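PDB 5MUJ: beta-galactosidase from Bacteroides thetaiotaomicron, which binds chain B of the plant pectin rhamnogalacturonan II and probably acts on it as a glycoside hydrolase. Local coordinates for residues Val343-Arg357 with Ala360-Phe374. Residues are numbered along the deposited sequence; the frame is centred on the assembly and turned at random.
Sequences VVYHFYCAVNNAEQR and AIATSKPMGRSAVRF. With RAM (alpha-L-rhamnopyranose), chain B.
F374 packs its ring against N352, which opens the turn N352-E355, and Q356, just past it: Q356 CB sits over the ring centre, 3.7 Å from the centroid, while the ring edge meets A350 O and the R357 backbone. N352 ND2 gives Q356 OE1 a 2.8 Å bond in both amide planes, and N352 OD1 takes Q356 N; Q356 NE2 reaches P375 O. Cutting F374 back to an alanine is likely to leave Q356 CB without the ring face it packs on and the R357 backbone without its neighbour.

Strands 343-351 and 357-363 form an antiparallel hairpin: H346 and Y348 exchange backbone bonds with A362 and A360, and S364 OG accepts V344 N at 2.9 Å. Y348 chi1 of 69° swings the ring across the strand until one face lies on A360 CB; its OH reaches D328 and Y327. On the opposite sheet face, I361 CD1 touches F347 CE2.

N-terminal strand 45-51 pairs with 357-363, closing the five-bladed propeller. R357, heading strand 357-363, sends NH1 and NH2 (both 2.9 Å) to O4 of the rhamnose, with D61 salt-bridged to NH1: two N-H groups grip one sugar oxygen, while of R357 F374 touches only the backbone.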
ATOM      1  N   VAL A 343      13.824  11.348 -12.305  1.00 16.59           N
ATOM      2  CA  VAL A 343      13.525  11.771 -10.937  1.00 13.06           C
ATOM      3  C   VAL A 343      12.712  10.667 -10.279  1.00 11.64           C
ATOM      4  O   VAL A 343      11.790  10.134 -10.916  1.00 13.05           O
ATOM      5  CB  VAL A 343      12.751  13.103 -10.938  1.00 14.02           C
ATOM      6  CG1 VAL A 343      12.462  13.596  -9.532  1.00 12.73           C
ATOM      7  CG2 VAL A 343      13.524  14.167 -11.740  1.00 15.87           C
ATOM      8  N   VAL A 344      13.060  10.335  -9.030  1.00 12.92           N
ATOM      9  CA  VAL A 344      12.301   9.389  -8.201  1.00 11.45           C
ATOM     10  C   VAL A 344      11.348  10.123  -7.273  1.00  9.77           C
ATOM     11  O   VAL A 344      11.756  11.067  -6.599  1.00 12.15           O
ATOM     12  CB  VAL A 344      13.215   8.478  -7.345  1.00 10.64           C
ATOM     13  CG1 VAL A 344      12.360   7.465  -6.564  1.00 12.40           C
ATOM     14  CG2 VAL A 344      14.218   7.748  -8.197  1.00 11.90           C
ATOM     15  N   TYR A 345      10.070   9.710  -7.293  1.00  9.62           N
ATOM     16  CA  TYR A 345       9.027  10.289  -6.461  1.00 11.54           C
ATOM     17  C   TYR A 345       8.556   9.176  -5.527  1.00 12.29           C
ATOM     18  O   TYR A 345       8.036   8.169  -6.003  1.00 12.65           O
ATOM     19  CB  TYR A 345       7.826  10.785  -7.290  1.00 11.30           C
ATOM     20  CG  TYR A 345       8.145  11.816  -8.368  1.00 12.15           C
ATOM     21  CD1 TYR A 345       8.755  11.448  -9.574  1.00 11.42           C
ATOM     22  CD2 TYR A 345       7.791  13.149  -8.198  1.00 13.49           C
ATOM     23  CE1 TYR A 345       9.052  12.403 -10.543  1.00 13.12           C
ATOM     24  CE2 TYR A 345       8.068  14.093  -9.171  1.00 13.51           C
ATOM     25  CZ  TYR A 345       8.671  13.706 -10.332  1.00 12.87           C
ATOM     26  OH  TYR A 345       8.959  14.641 -11.319  1.00 15.18           O
ATOM     27  N   HIS A 346       8.717   9.391  -4.229  1.00 10.40           N
ATOM     28  CA  HIS A 346       8.309   8.438  -3.229  1.00  9.37           C
ATOM     29  C   HIS A 346       7.096   9.026  -2.499  1.00  8.85           C
ATOM     30  O   HIS A 346       7.242   9.951  -1.708  1.00 10.07           O
ATOM     31  CB  HIS A 346       9.451   8.147  -2.277  1.00 10.35           C
ATOM     32  CG  HIS A 346       9.223   6.942  -1.398  1.00  9.38           C
ATOM     33  ND1 HIS A 346      10.260   6.105  -1.042  1.00 10.60           N
ATOM     34  CD2 HIS A 346       8.124   6.474  -0.726  1.00  9.07           C
ATOM     35  CE1 HIS A 346       9.808   5.145  -0.238  1.00 10.89           C
ATOM     36  NE2 HIS A 346       8.527   5.344  -0.028  1.00  9.76           N
ATOM     37  N   PHE A 347       5.903   8.460  -2.791  1.00  9.70           N
ATOM     38  CA  PHE A 347       4.671   8.848  -2.135  1.00 10.27           C
ATOM     39  C   PHE A 347       4.505   8.077  -0.832  1.00 10.05           C
ATOM     40  O   PHE A 347       4.744   6.850  -0.796  1.00 12.08           O
ATOM     41  CB  PHE A 347       3.466   8.581  -3.048  1.00 10.02           C
ATOM     42  CG  PHE A 347       3.499   9.396  -4.322  1.00 10.31           C
ATOM     43  CD1 PHE A 347       4.271   8.991  -5.403  1.00 10.94           C
ATOM     44  CD2 PHE A 347       2.775  10.583  -4.431  1.00 10.55           C
ATOM     45  CE1 PHE A 347       4.322   9.754  -6.591  1.00 12.30           C
ATOM     46  CE2 PHE A 347       2.840  11.352  -5.603  1.00 10.73           C
ATOM     47  CZ  PHE A 347       3.603  10.924  -6.670  1.00 12.79           C
ATOM     48  N   TYR A 348       4.118   8.752   0.233  1.00 10.76           N
ATOM     49  CA  TYR A 348       4.011   8.090   1.547  1.00 10.03           C
ATOM     50  C   TYR A 348       2.959   8.737   2.390  1.00 11.57           C
ATOM     51  O   TYR A 348       2.465   9.806   2.031  1.00 12.30           O
ATOM     52  CB  TYR A 348       5.358   8.088   2.269  1.00 10.36           C
ATOM     53  CG  TYR A 348       5.899   9.438   2.757  1.00  7.81           C
ATOM     54  CD1 TYR A 348       6.645  10.290   1.901  1.00  8.83           C
ATOM     55  CD2 TYR A 348       5.612   9.909   4.009  1.00  8.05           C
ATOM     56  CE1 TYR A 348       7.155  11.473   2.390  1.00  8.76           C
ATOM     57  CE2 TYR A 348       6.102  11.115   4.495  1.00  8.33           C
ATOM     58  CZ  TYR A 348       6.862  11.918   3.643  1.00  9.78           C
ATOM     59  OH  TYR A 348       7.391  13.138   4.102  1.00 10.95           O
ATOM     60  N   CYS A 349       2.547   8.080   3.463  1.00 11.52           N
ATOM     61  CA  CYS A 349       1.534   8.605   4.376  1.00 10.55           C
ATOM     62  C   CYS A 349       2.227   9.296   5.537  1.00 11.36           C
ATOM     63  O   CYS A 349       3.071   8.693   6.218  1.00 11.01           O
ATOM     64  CB  CYS A 349       0.606   7.490   4.896  1.00 12.10           C
ATOM     65  SG  CYS A 349      -0.550   8.030   6.173  1.00 13.49           S
ATOM     66  N   ALA A 350       1.896  10.580   5.722  1.00 11.90           N
ATOM     67  CA  ALA A 350       2.479  11.419   6.739  1.00 11.15           C
ATOM     68  C   ALA A 350       1.467  11.571   7.851  1.00 10.53           C
ATOM     69  O   ALA A 350       0.311  11.924   7.571  1.00 11.51           O
ATOM     70  CB  ALA A 350       2.785  12.791   6.115  1.00  9.87           C
ATOM     71  N   VAL A 351       1.893  11.254   9.092  1.00  9.82           N
ATOM     72  CA  VAL A 351       1.117  11.466  10.282  1.00  9.91           C
ATOM     73  C   VAL A 351       1.936  12.254  11.306  1.00 10.03           C
ATOM     74  O   VAL A 351       3.098  11.942  11.541  1.00 11.94           O
ATOM     75  CB  VAL A 351       0.699  10.107  10.891  1.00  9.91           C
ATOM     76  CG1 VAL A 351      -0.185  10.281  12.141  1.00 11.40           C
ATOM     77  CG2 VAL A 351       0.011   9.284   9.809  1.00  9.16           C
ATOM     78  N   ASN A 352       1.305  13.247  11.940  1.00 12.65           N
ATOM     79  CA  ASN A 352       1.967  14.076  12.940  1.00 13.16           C
ATOM     80  C   ASN A 352       1.477  13.726  14.339  1.00 13.57           C
ATOM     81  O   ASN A 352       0.688  12.786  14.501  1.00 14.28           O
ATOM     82  CB  ASN A 352       1.773  15.568  12.605  1.00 12.71           C
ATOM     83  CG  ASN A 352       0.317  16.013  12.603  1.00 15.02           C
ATOM     84  OD1 ASN A 352      -0.579  15.390  13.197  1.00 16.96           O
ATOM     85  ND2 ASN A 352       0.075  17.142  11.943  1.00 15.02           N
ATOM     86  N   ASN A 353       1.949  14.460  15.348  1.00 16.18           N
ATOM     87  CA  ASN A 353       1.617  14.154  16.747  1.00 16.65           C
ATOM     88  C   ASN A 353       0.163  14.454  17.070  1.00 16.96           C
ATOM     89  O   ASN A 353      -0.379  13.832  17.995  1.00 21.64           O
ATOM     90  CB  ASN A 353       2.521  14.893  17.746  1.00 18.11           C
ATOM     91  CG  ASN A 353       3.953  14.386  17.741  1.00 19.14           C
ATOM     92  OD1 ASN A 353       4.223  13.231  17.423  1.00 18.84           O
ATOM     93  ND2 ASN A 353       4.886  15.265  18.090  1.00 23.21           N
ATOM     94  N   ALA A 354      -0.465  15.380  16.327  1.00 16.64           N
ATOM     95  CA  ALA A 354      -1.940  15.543  16.404  1.00 16.64           C
ATOM     96  C   ALA A 354      -2.731  14.414  15.710  1.00 16.83           C
ATOM     97  O   ALA A 354      -3.966  14.394  15.762  1.00 19.78           O
ATOM     98  CB  ALA A 354      -2.355  16.879  15.835  1.00 16.61           C
ATOM     99  N   GLU A 355      -2.013  13.517  15.037  1.00 14.90           N
ATOM    100  CA  GLU A 355      -2.570  12.386  14.317  1.00 16.33           C
ATOM    101  C   GLU A 355      -3.379  12.784  13.095  1.00 14.27           C
ATOM    102  O   GLU A 355      -4.202  12.015  12.611  1.00 15.39           O
ATOM    103  CB  GLU A 355      -3.333  11.439  15.244  1.00 18.98           C
ATOM    104  CG  GLU A 355      -2.429  10.772  16.271  1.00 21.46           C
ATOM    105  CD  GLU A 355      -3.211  10.004  17.311  1.00 25.48           C
ATOM    106  OE1 GLU A 355      -3.250   8.752  17.250  1.00 31.96           O
ATOM    107  OE2 GLU A 355      -3.809  10.659  18.187  1.00 24.98           O
ATOM    108  N   GLN A 356      -3.067  13.960  12.553  1.00 13.81           N
ATOM    109  CA  GLN A 356      -3.540  14.325  11.237  1.00 12.91           C
ATOM    110  C   GLN A 356      -2.824  13.430  10.234  1.00 12.22           C
ATOM    111  O   GLN A 356      -1.647  13.101  10.418  1.00 13.54           O
ATOM    112  CB  GLN A 356      -3.279  15.809  10.960  1.00 13.32           C
ATOM    113  CG  GLN A 356      -3.893  16.742  11.977  1.00 13.51           C
ATOM    114  CD  GLN A 356      -3.513  18.204  11.729  1.00 15.67           C
ATOM    115  OE1 GLN A 356      -2.356  18.546  11.545  1.00 17.07           O
ATOM    116  NE2 GLN A 356      -4.498  19.055  11.759  1.00 18.12           N
ATOM    117  N   ARG A 357      -3.536  13.019   9.195  1.00 12.09           N
ATOM    118  CA  ARG A 357      -3.049  12.001   8.286  1.00 12.09           C
ATOM    119  C   ARG A 357      -3.320  12.375   6.832  1.00 11.19           C
ATOM    120  O   ARG A 357      -4.460  12.556   6.425  1.00 12.15           O
ATOM    121  CB  ARG A 357      -3.715  10.667   8.631  1.00 12.48           C
ATOM    122  CG  ARG A 357      -3.266   9.515   7.750  1.00 12.41           C
ATOM    123  CD  ARG A 357      -3.768   8.148   8.260  1.00 11.76           C
ATOM    124  NE  ARG A 357      -3.272   7.759   9.588  1.00 12.09           N
ATOM    125  CZ  ARG A 357      -2.496   6.691   9.858  1.00 10.95           C
ATOM    126  NH1 ARG A 357      -2.087   5.874   8.905  1.00 12.49           N
ATOM    127  NH2 ARG A 357      -2.073   6.493  11.099  1.00 14.00           N
ATOM    128  N   ALA A 360       2.080  12.473   1.392  1.00 10.99           N
ATOM    129  CA  ALA A 360       3.193  13.403   1.032  1.00  9.47           C
ATOM    130  C   ALA A 360       4.137  12.774   0.020  1.00 10.50           C
ATOM    131  O   ALA A 360       4.025  11.594  -0.337  1.00 11.13           O
ATOM    132  CB  ALA A 360       3.956  13.808   2.226  1.00  8.70           C
ATOM    133  N   ILE A 361       5.053  13.595  -0.492  1.00  8.86           N
ATOM    134  CA  ILE A 361       6.009  13.154  -1.482  1.00  8.73           C
ATOM    135  C   ILE A 361       7.438  13.526  -1.123  1.00  9.02           C
ATOM    136  O   ILE A 361       7.697  14.655  -0.686  1.00 11.58           O
ATOM    137  CB  ILE A 361       5.726  13.812  -2.838  1.00  9.49           C
ATOM    138  CG1 ILE A 361       4.234  13.872  -3.063  1.00 10.05           C
ATOM    139  CG2 ILE A 361       6.384  13.025  -3.947  1.00 11.02           C
ATOM    140  CD1 ILE A 361       3.889  14.502  -4.393  1.00  9.83           C
ATOM    141  N   ALA A 362       8.372  12.618  -1.385  1.00  9.71           N
ATOM    142  CA  ALA A 362       9.800  12.934  -1.317  1.00  9.67           C
ATOM    143  C   ALA A 362      10.419  12.638  -2.707  1.00  9.48           C
ATOM    144  O   ALA A 362       9.922  11.797  -3.446  1.00 10.73           O
ATOM    145  CB  ALA A 362      10.475  12.134  -0.201  1.00 10.81           C
ATOM    146  N   THR A 363      11.477  13.375  -3.086  1.00 11.38           N
ATOM    147  CA  THR A 363      12.066  13.224  -4.418  1.00 10.61           C
ATOM    148  C   THR A 363      13.584  13.092  -4.377  1.00 10.38           C
ATOM    149  O   THR A 363      14.210  13.457  -3.400  1.00 12.17           O
ATOM    150  CB  THR A 363      11.675  14.398  -5.336  1.00 11.98           C
ATOM    151  OG1 THR A 363      12.089  15.621  -4.733  1.00 14.17           O
ATOM    152  CG2 THR A 363      10.157  14.406  -5.573  1.00 11.45           C
ATOM    153  N   SER A 364      14.145  12.547  -5.442  1.00  9.79           N
ATOM    154  CA  SER A 364      15.592  12.361  -5.561  1.00 10.37           C
ATOM    155  C   SER A 364      16.401  13.679  -5.808  1.00 10.57           C
ATOM    156  O   SER A 364      17.591  13.719  -5.486  1.00 13.15           O
ATOM    157  CB  SER A 364      15.910  11.395  -6.677  1.00 12.18           C
ATOM    158  OG  SER A 364      15.266  11.791  -7.867  1.00 12.62           O
ATOM    159  N   LYS A 365      15.789  14.714  -6.397  1.00 12.02           N
ATOM    160  CA  LYS A 365      16.377  16.061  -6.328  1.00 12.22           C
ATOM    161  C   LYS A 365      15.296  17.049  -5.918  1.00 12.31           C
ATOM    162  O   LYS A 365      14.104  16.732  -6.037  1.00 14.28           O
ATOM    163  CB  LYS A 365      16.991  16.453  -7.675  1.00 13.44           C
ATOM    164  CG  LYS A 365      15.968  16.646  -8.794  1.00 16.33           C
ATOM    165  CD  LYS A 365      16.640  16.915 -10.136  1.00 21.57           C
ATOM    166  CE  LYS A 365      15.668  17.462 -11.173  1.00 24.82           C
ATOM    167  NZ  LYS A 365      16.413  18.013 -12.343  1.00 28.88           N
ATOM    168  N   PRO A 366      15.688  18.233  -5.403  1.00 13.02           N
ATOM    169  CA  PRO A 366      14.627  19.196  -5.084  1.00 14.20           C
ATOM    170  C   PRO A 366      13.702  19.503  -6.283  1.00 16.24           C
ATOM    171  O   PRO A 366      14.193  19.769  -7.401  1.00 16.83           O
ATOM    172  CB  PRO A 366      15.398  20.468  -4.686  1.00 15.42           C
ATOM    173  CG  PRO A 366      16.757  19.992  -4.298  1.00 16.86           C
ATOM    174  CD  PRO A 366      17.037  18.833  -5.233  1.00 14.56           C
HETATM  175  N   MSE A 367      12.376  19.473  -6.046  1.00 14.00           N
HETATM  176  CA  MSE A 367      11.330  19.766  -7.029  1.00 16.59           C
HETATM  177  C   MSE A 367      10.397  20.859  -6.530  1.00 14.00           C
HETATM  178  O   MSE A 367       9.260  20.951  -6.969  1.00 19.20           O
HETATM  179  CB  MSE A 367      10.551  18.477  -7.326  1.00 17.54           C
HETATM  180  CG  MSE A 367      11.380  17.371  -7.958  1.00 21.51           C
HETATM  181 SE   MSE A 367      12.157  17.827  -9.706  1.00 30.71          SE
HETATM  182  CE  MSE A 367      10.436  17.737 -10.628  1.00 17.39           C
ATOM    183  N   GLY A 368      10.874  21.713  -5.638  1.00 16.64           N
ATOM    184  CA  GLY A 368      10.074  22.744  -4.993  1.00 16.04           C
ATOM    185  C   GLY A 368       9.473  22.299  -3.669  1.00 15.74           C
ATOM    186  O   GLY A 368       9.983  21.406  -3.003  1.00 17.66           O
ATOM    187  N   ARG A 369       8.396  22.967  -3.282  1.00 14.44           N
ATOM    188  CA  ARG A 369       7.746  22.766  -2.004  1.00 15.78           C
ATOM    189  C   ARG A 369       6.251  22.825  -2.183  1.00 14.12           C
ATOM    190  O   ARG A 369       5.750  23.691  -2.874  1.00 16.67           O
ATOM    191  CB  ARG A 369       8.161  23.793  -0.954  1.00 18.93           C
ATOM    192  CG  ARG A 369       9.578  23.673  -0.423  1.00 20.65           C
ATOM    193  CD  ARG A 369       9.857  22.354   0.281  1.00 22.58           C
ATOM    194  NE  ARG A 369      11.290  22.224   0.527  1.00 27.38           N
ATOM    195  CZ  ARG A 369      11.943  22.629   1.615  1.00 27.61           C
ATOM    196  NH1 ARG A 369      11.328  23.250   2.622  1.00 28.29           N
ATOM    197  NH2 ARG A 369      13.260  22.433   1.675  1.00 26.73           N
ATOM    198  N   SER A 370       5.543  21.910  -1.525  1.00 13.95           N
ATOM    199  CA  SER A 370       4.100  21.873  -1.587  1.00 10.75           C
ATOM    200  C   SER A 370       3.510  23.079  -0.941  1.00 11.74           C
ATOM    201  O   SER A 370       4.027  23.535   0.069  1.00 14.44           O
ATOM    202  CB  SER A 370       3.546  20.666  -0.782  1.00 13.18           C
ATOM    203  OG  SER A 370       2.171  20.733  -0.859  1.00 16.06           O
ATOM    204  N   ALA A 371       2.398  23.586  -1.492  1.00 12.15           N
ATOM    205  CA  ALA A 371       1.620  24.635  -0.839  1.00 12.89           C
ATOM    206  C   ALA A 371       0.508  24.099   0.039  1.00 13.86           C
ATOM    207  O   ALA A 371      -0.161  24.872   0.710  1.00 16.50           O
ATOM    208  CB  ALA A 371       1.022  25.597  -1.875  1.00 13.72           C
ATOM    209  N   VAL A 372       0.328  22.771   0.066  1.00 14.21           N
ATOM    210  CA  VAL A 372      -0.731  22.110   0.843  1.00 15.03           C
ATOM    211  C   VAL A 372      -0.308  22.039   2.296  1.00 12.70           C
ATOM    212  O   VAL A 372       0.851  21.781   2.587  1.00 13.33           O
ATOM    213  CB  VAL A 372      -0.967  20.683   0.321  1.00 14.41           C
ATOM    214  CG1 VAL A 372      -2.034  19.936   1.140  1.00 13.42           C
ATOM    215  CG2 VAL A 372      -1.329  20.713  -1.141  1.00 14.90           C
ATOM    216  N   ARG A 373      -1.243  22.307   3.199  1.00 13.56           N
ATOM    217  CA  ARG A 373      -1.040  22.174   4.633  1.00 13.98           C
ATOM    218  C   ARG A 373      -2.180  21.336   5.226  1.00 14.83           C
ATOM    219  O   ARG A 373      -3.280  21.287   4.678  1.00 15.58           O
ATOM    220  CB  ARG A 373      -1.054  23.555   5.294  1.00 14.46           C
ATOM    221  CG  ARG A 373      -0.001  24.527   4.772  1.00 15.65           C
ATOM    222  CD  ARG A 373       1.399  24.189   5.252  1.00 17.06           C
ATOM    223  NE  ARG A 373       2.394  25.169   4.793  1.00 17.33           N
ATOM    224  CZ  ARG A 373       3.073  25.138   3.644  1.00 16.89           C
ATOM    225  NH1 ARG A 373       2.873  24.184   2.733  1.00 14.23           N
ATOM    226  NH2 ARG A 373       3.948  26.142   3.362  1.00 18.85           N
ATOM    227  N   PHE A 374      -1.894  20.726   6.373  1.00 14.57           N
ATOM    228  CA  PHE A 374      -2.930  20.155   7.232  1.00 13.17           C
ATOM    229  C   PHE A 374      -3.717  21.350   7.801  1.00 13.56           C
ATOM    230  O   PHE A 374      -3.160  22.456   7.950  1.00 14.36           O
ATOM    231  CB  PHE A 374      -2.355  19.352   8.426  1.00 12.81           C
ATOM    232  CG  PHE A 374      -1.922  17.924   8.097  1.00 12.16           C
ATOM    233  CD1 PHE A 374      -2.780  17.046   7.443  1.00 11.82           C
ATOM    234  CD2 PHE A 374      -0.679  17.461   8.499  1.00 11.69           C
ATOM    235  CE1 PHE A 374      -2.382  15.742   7.161  1.00 10.36           C
ATOM    236  CE2 PHE A 374      -0.270  16.180   8.198  1.00 11.53           C
ATOM    237  CZ  PHE A 374      -1.130  15.319   7.552  1.00 12.11           C
TER
HETATM  238  C1  RAM B   6      -1.829   0.593  12.026  1.00 16.05           C
HETATM  239  C2  RAM B   6      -2.272   0.923  10.624  1.00 16.96           C
HETATM  240  C3  RAM B   6      -2.084   2.423  10.406  1.00 14.81           C
HETATM  241  C4  RAM B   6      -0.610   2.750  10.650  1.00 15.73           C
HETATM  242  C5  RAM B   6      -0.043   2.303  12.005  1.00 14.63           C
HETATM  243  C6  RAM B   6       1.476   2.275  12.012  1.00 14.55           C
HETATM  244  O2  RAM B   6      -1.475   0.139   9.698  1.00 16.13           O
HETATM  245  O3  RAM B   6      -2.492   2.830   9.098  1.00 15.73           O
HETATM  246  O4  RAM B   6      -0.459   4.159  10.625  1.00 15.32           O
HETATM  247  O5  RAM B   6      -0.543   1.036  12.503  1.00 14.93           O